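Local structure of aminotransferase (Paracoccus denitrificans, 4GRX) at residues 106-111 and 123-128; 403-408 and 459-464. The protein probably catalyses the pyridoxal-phosphate-dependent transfer of amino groups as a class III omega-aminotransferase. All coordinates share one frame; numbering follows the deposited sequence.

Contact 1 (106-111 and 123-128); sequences VMLSEK and VFYTNS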
loop_
_atom_site.group_PDB
_atom_site.type_symbol
_atom_site.label_atom_id
_atom_site.label_comp_id
_atom_site.label_asym_id
_atom_site.label_seq_id
_atom_site.Cartn_x
_atom_site.Cartn_y
_atom_site.Cartn_z
ATOM N N VAL A 106 -14.980 12.715 -3.324
ATOM C CA VAL A 106 -16.336 12.909 -2.825
ATOM C C VAL A 106 -17.339 12.131 -3.682
ATOM O O VAL A 106 -18.328 11.596 -3.167
ATOM C CB VAL A 106 -16.712 14.409 -2.747
ATOM C CG1 VAL A 106 -18.084 14.593 -2.121
ATOM C CG2 VAL A 106 -15.670 15.193 -1.956
ATOM N N MET A 107 -17.067 12.042 -4.982
ATOM C CA MET A 107 -17.949 11.324 -5.897
ATOM C C MET A 107 -17.941 9.805 -5.703
ATOM O O MET A 107 -18.997 9.183 -5.544
ATOM C CB MET A 107 -17.643 11.700 -7.346
ATOM C CG MET A 107 -18.311 12.990 -7.812
ATOM S SD MET A 107 -17.593 13.519 -9.379
ATOM C CE MET A 107 -18.674 14.900 -9.802
ATOM N N LEU A 108 -16.750 9.212 -5.700
ATOM C CA LEU A 108 -16.635 7.763 -5.492
ATOM C C LEU A 108 -17.228 7.261 -4.169
ATOM O O LEU A 108 -18.013 6.304 -4.175
ATOM C CB LEU A 108 -15.201 7.283 -5.652
ATOM C CG LEU A 108 -15.115 5.760 -5.739
ATOM C CD1 LEU A 108 -15.701 5.246 -7.045
ATOM C CD2 LEU A 108 -13.677 5.316 -5.574
ATOM N N SER A 109 -16.869 7.910 -3.056
ATOM C CA SER A 109 -17.492 7.619 -1.753
ATOM C C SER A 109 -19.009 7.470 -1.894
ATOM O O SER A 109 -19.571 6.440 -1.535
ATOM C CB SER A 109 -17.175 8.707 -0.724
ATOM O OG SER A 109 -15.801 8.753 -0.390
ATOM N N GLU A 110 -19.649 8.498 -2.453
ATOM C CA GLU A 110 -21.089 8.517 -2.672
ATOM C C GLU A 110 -21.537 7.338 -3.529
ATOM O O GLU A 110 -22.471 6.615 -3.172
ATOM C CB GLU A 110 -21.470 9.828 -3.336
ATOM C CG GLU A 110 -22.961 10.105 -3.378
ATOM C CD GLU A 110 -23.257 11.577 -3.606
ATOM O OE1 GLU A 110 -22.532 12.205 -4.407
ATOM O OE2 GLU A 110 -24.211 12.112 -2.990
ATOM N N LYS A 111 -20.841 7.138 -4.646
ATOM C CA LYS A 111 -21.137 6.033 -5.553
ATOM C C LYS A 111 -20.998 4.678 -4.860
ATOM O O LYS A 111 -21.895 3.828 -4.958
ATOM C CB LYS A 111 -20.255 6.111 -6.805
ATOM C CG LYS A 111 -20.462 4.995 -7.827
ATOM C CD LYS A 111 -21.921 4.748 -8.227
ATOM C CE LYS A 111 -22.599 5.964 -8.850
ATOM N NZ LYS A 111 -23.700 5.595 -9.789
ATOM N N VAL A 123 -16.468 5.604 3.981
ATOM C CA VAL A 123 -15.445 5.044 3.107
ATOM C C VAL A 123 -14.071 5.634 3.475
ATOM O O VAL A 123 -13.908 6.865 3.565
ATOM C CB VAL A 123 -15.779 5.345 1.612
ATOM C CG1 VAL A 123 -14.873 4.572 0.667
ATOM C CG2 VAL A 123 -17.244 5.040 1.300
ATOM N N PHE A 124 -13.098 4.750 3.697
ATOM C CA PHE A 124 -11.696 5.149 3.844
ATOM C C PHE A 124 -10.838 4.521 2.728
ATOM O O PHE A 124 -11.085 3.381 2.319
ATOM C CB PHE A 124 -11.170 4.772 5.230
ATOM C CG PHE A 124 -9.823 5.371 5.549
ATOM C CD1 PHE A 124 -9.712 6.710 5.956
ATOM C CD2 PHE A 124 -8.651 4.601 5.446
ATOM C CE1 PHE A 124 -8.468 7.261 6.254
ATOM C CE2 PHE A 124 -7.408 5.150 5.745
ATOM C CZ PHE A 124 -7.322 6.479 6.151
ATOM N N TYR A 125 -9.843 5.257 2.224
ATOM C CA TYR A 125 -9.090 4.778 1.051
ATOM C C TYR A 125 -7.662 4.293 1.333
ATOM O O TYR A 125 -7.003 4.751 2.270
ATOM C CB TYR A 125 -9.097 5.820 -0.074
ATOM C CG TYR A 125 -10.472 6.084 -0.658
ATOM C CD1 TYR A 125 -11.040 5.210 -1.579
ATOM C CD2 TYR A 125 -11.202 7.214 -0.290
ATOM C CE1 TYR A 125 -12.297 5.441 -2.108
ATOM C CE2 TYR A 125 -12.460 7.452 -0.810
ATOM C CZ TYR A 125 -13.005 6.563 -1.722
ATOM O OH TYR A 125 -14.253 6.798 -2.254
ATOM N N THR A 126 -7.205 3.361 0.497
ATOM C CA THR A 126 -5.840 2.857 0.541
ATOM C C THR A 126 -5.329 2.702 -0.878
ATOM O O THR A 126 -6.042 3.011 -1.847
ATOM C CB THR A 126 -5.768 1.473 1.203
ATOM O OG1 THR A 126 -6.552 0.548 0.449
ATOM C CG2 THR A 126 -6.294 1.520 2.609
ATOM N N ASN A 127 -4.109 2.191 -1.015
ATOM C CA ASN A 127 -3.586 1.895 -2.348
ATOM C C ASN A 127 -3.806 0.450 -2.750
ATOM O O ASN A 127 -4.116 0.171 -3.905
ATOM C CB ASN A 127 -2.111 2.274 -2.457
ATOM C CG ASN A 127 -1.873 3.748 -2.189
ATOM O OD1 ASN A 127 -2.429 4.611 -2.872
ATOM N ND2 ASN A 127 -1.060 4.046 -1.185
ATOM N N SER A 128 -3.682 -0.465 -1.795
ATOM C CA SER A 128 -3.787 -1.893 -2.075
ATOM C C SER A 128 -4.829 -2.554 -1.198
ATOM O O SER A 128 -5.270 -1.982 -0.207
ATOM C CB SER A 128 -2.439 -2.548 -1.837
ATOM O OG SER A 128 -2.079 -2.460 -0.469
#

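Contact 2 (403-408 and 459-464); sequences TPFDAN and KVFAEV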
loop_
_atom_site.group_PDB
_atom_site.type_symbol
_atom_site.label_atom_id
_atom_site.label_comp_id
_atom_site.label_asym_id
_atom_site.label_seq_id
_atom_site.Cartn_x
_atom_site.Cartn_y
_atom_site.Cartn_z
ATOM N N THR A 403 -5.090 -38.069 -3.326
ATOM C CA THR A 403 -3.698 -37.785 -3.001
ATOM C C THR A 403 -3.048 -36.895 -4.057
ATOM O O THR A 403 -3.176 -37.169 -5.254
ATOM C CB THR A 403 -2.908 -39.094 -2.895
ATOM O OG1 THR A 403 -3.831 -40.189 -2.847
ATOM C CG2 THR A 403 -2.047 -39.101 -1.647
ATOM N N PRO A 404 -2.334 -35.836 -3.618
ATOM C CA PRO A 404 -1.726 -34.888 -4.556
ATOM C C PRO A 404 -0.471 -35.464 -5.185
ATOM O O PRO A 404 -0.004 -36.501 -4.751
ATOM C CB PRO A 404 -1.362 -33.696 -3.665
ATOM C CG PRO A 404 -1.139 -34.276 -2.310
ATOM C CD PRO A 404 -1.974 -35.533 -2.215
ATOM N N PHE A 405 0.061 -34.804 -6.206
ATOM C CA PHE A 405 1.343 -35.194 -6.787
ATOM C C PHE A 405 2.466 -34.835 -5.819
ATOM O O PHE A 405 2.317 -33.927 -5.005
ATOM C CB PHE A 405 1.577 -34.490 -8.136
ATOM C CG PHE A 405 0.732 -35.025 -9.278
ATOM C CD1 PHE A 405 1.035 -36.250 -9.885
ATOM C CD2 PHE A 405 -0.355 -34.296 -9.765
ATOM C CE1 PHE A 405 0.264 -36.745 -10.935
ATOM C CE2 PHE A 405 -1.126 -34.789 -10.817
ATOM C CZ PHE A 405 -0.815 -36.013 -11.397
ATOM N N ASP A 406 3.585 -35.549 -5.902
ATOM C CA ASP A 406 4.775 -35.219 -5.121
ATOM C C ASP A 406 5.290 -33.813 -5.401
ATOM O O ASP A 406 5.334 -33.373 -6.543
ATOM C CB ASP A 406 5.900 -36.206 -5.426
ATOM C CG ASP A 406 5.941 -37.374 -4.469
ATOM O OD1 ASP A 406 5.233 -37.359 -3.429
ATOM O OD2 ASP A 406 6.710 -38.314 -4.768
ATOM N N ALA A 407 5.696 -33.125 -4.344
ATOM C CA ALA A 407 6.320 -31.813 -4.457
ATOM C C ALA A 407 7.428 -31.775 -5.515
ATOM O O ALA A 407 7.549 -30.795 -6.254
ATOM C CB ALA A 407 6.868 -31.374 -3.108
ATOM N N ASN A 408 8.225 -32.842 -5.593
ATOM C CA ASN A 408 9.379 -32.829 -6.481
ATOM C C ASN A 408 9.005 -32.909 -7.966
ATOM O O ASN A 408 9.822 -32.627 -8.835
ATOM C CB ASN A 408 10.452 -33.857 -6.058
ATOM C CG ASN A 408 10.234 -35.242 -6.657
ATOM O OD1 ASN A 408 9.197 -35.878 -6.451
ATOM N ND2 ASN A 408 11.227 -35.725 -7.393
ATOM N N LYS A 459 -0.323 -33.192 -22.060
ATOM C CA LYS A 459 1.128 -33.205 -22.140
ATOM C C LYS A 459 1.751 -33.460 -20.766
ATOM O O LYS A 459 2.544 -34.387 -20.622
ATOM C CB LYS A 459 1.624 -31.883 -22.732
ATOM C CG LYS A 459 2.951 -31.960 -23.451
ATOM C CD LYS A 459 3.131 -30.716 -24.306
ATOM C CE LYS A 459 4.052 -30.971 -25.491
ATOM N NZ LYS A 459 5.385 -31.452 -25.036
ATOM N N VAL A 460 1.370 -32.663 -19.764
ATOM C CA VAL A 460 1.948 -32.761 -18.427
ATOM C C VAL A 460 1.616 -34.084 -17.714
ATOM O O VAL A 460 2.521 -34.748 -17.194
ATOM C CB VAL A 460 1.557 -31.556 -17.544
ATOM C CG1 VAL A 460 2.136 -31.694 -16.137
ATOM C CG2 VAL A 460 2.015 -30.249 -18.179
ATOM N N PHE A 461 0.346 -34.485 -17.703
ATOM C CA PHE A 461 -0.025 -35.740 -17.046
ATOM C C PHE A 461 0.629 -36.970 -17.674
ATOM O O PHE A 461 0.804 -38.000 -17.012
ATOM C CB PHE A 461 -1.556 -35.914 -16.913
ATOM C CG PHE A 461 -2.215 -34.890 -16.012
ATOM C CD1 PHE A 461 -1.558 -34.395 -14.884
ATOM C CD2 PHE A 461 -3.502 -34.422 -16.286
ATOM C CE1 PHE A 461 -2.160 -33.448 -14.061
ATOM C CE2 PHE A 461 -4.114 -33.479 -15.458
ATOM C CZ PHE A 461 -3.438 -32.991 -14.347
ATOM N N ALA A 462 1.003 -36.871 -18.945
ATOM C CA ALA A 462 1.676 -37.988 -19.604
ATOM C C ALA A 462 3.169 -37.997 -19.294
ATOM O O ALA A 462 3.784 -39.056 -19.271
ATOM C CB ALA A 462 1.433 -37.964 -21.103
ATOM N N GLU A 463 3.744 -36.818 -19.070
ATOM C CA GLU A 463 5.142 -36.695 -18.634
ATOM C C GLU A 463 5.316 -37.298 -17.240
ATOM O O GLU A 463 6.387 -37.778 -16.886
ATOM C CB GLU A 463 5.570 -35.221 -18.587
ATOM C CG GLU A 463 5.850 -34.553 -19.931
ATOM C CD GLU A 463 5.999 -33.025 -19.839
ATOM O OE1 GLU A 463 6.248 -32.405 -20.899
ATOM O OE2 GLU A 463 5.873 -32.424 -18.731
ATOM N N VAL A 464 4.225 -37.303 -16.485
ATOM C CA VAL A 464 4.249 -37.453 -15.040
ATOM C C VAL A 464 3.412 -38.655 -14.536
ATOM O O VAL A 464 3.062 -38.725 -13.351
ATOM C CB VAL A 464 3.810 -36.104 -14.409
ATOM C CG1 VAL A 464 3.250 -36.263 -13.013
ATOM C CG2 VAL A 464 4.958 -35.110 -14.402
#

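Contact 1 (106-111 and 123-128)
Ser109 and Val123 mark the closest backbone approach, with Ser109 CA 5.9 Å from Val123 CA. The axes of helix 106-111 and strand 123-126 come within 9.3 Å. Their directions differ by 121°, so the helix crosses the strand obliquely, nearer antiparallel than parallel. Tyr125 carries most of the contact. Its CG lies anti to the carbonyl carbon (chi1 -65°), and the ring extends to the helix hydroxyl first. Tyr125 OH and Ser109 OG are hydrogen-bonded at 3.1 Å, and either could be the donor. Ser109 OG sits at the ring edge, close to its plane, 3.6 Å from Tyr125 CE2. Ser109 N is also near the hydroxyl, but at too poor an angle for a bond. Within this chain, strand 122-126 is an outermost strand of the mixed seven-stranded sheet of the fold type I aminotransferase large domain, antiparallel to strand 307-311. Val123 makes backbone hydrogen bonds to the second subunit. Leu108 approaches the ring obliquely from the CE1 side, with Leu108 CD2 3.7 Å from Tyr125 CE1. Leu108 CB rests 3.6 Å from Tyr125 OH, and the Leu108 side chain touches Leu346 and Ile349 of helix 339-354. Val123 CG2 lies 3.9 Å from Ser109 O, a van der Waals touch of a methyl on the helix backbone. Ser109 packs on Tyr26 of the second subunit, and Glu110 OE1 forms a salt bridge with Arg22 NH1 of that subunit.

Contact 2 (403-408 and 459-464)
Phe405 O is hydrogen-bonded to Gln431 NE2, while the Phe405 ring meets Phe461 and Val464. In the last helical turn, Lys459 O accepts Glu463 N at 3.1 Å and Ala462 N only weakly at 3.4 Å. Val464 is the first residue to leave the helix. The Phe405 ring is the centre of the contact. With CG beside the backbone N (chi1 -73°), the ring is sent out to the end of the helix. There it meets Phe461 rim to rim. Phe405 CE2 is 3.7 Å from Phe461 CE1, and Phe405 CZ is 3.9 Å from Phe461 CD1. The ring centroids are 5.8 Å apart and the planes differ by 21°, with neither ring over the face of the other. Val464 comes to the other side of the Phe405 rim, with Val464 CG1 3.7 Å from Phe405 CE1. The site lies in the C-terminal part of the fold, where helix 443-463 packs by the three-stranded antiparallel sheet. Ala395 of strand 390-395 touches both phenylalanines, and Val411 of helix 411-421 touches Phe405. With an alanine in place of Phe405, a gap is likely to open between loop and helix, and Phe461 and Val464 would lose their shared partner. The contact across the segments is wholly apolar, so it rests on buried hydrocarbon and fit rather than on directed bonds.

Both contacts are buried where they touch, but they lie on opposite sides of the chain's centre, with centres about 45 Å apart. They share no helix or strand. Contact 1 belongs to the large domain and joins a helix to a strand that is outermost in this chain's main sheet. It mixes one hydroxyl hydrogen bond with apolar packing, and it borders the second subunit. Contact 2 lies farther from the chain's centre, about 27 Å against 18 Å. It ties a loop to the C-terminal helix by hydrocarbon alone, among mostly exposed neighbours. No other chain of the assembly touches its segments. Each contact nevertheless turns on one aromatic ring, a tyrosine or a phenylalanine.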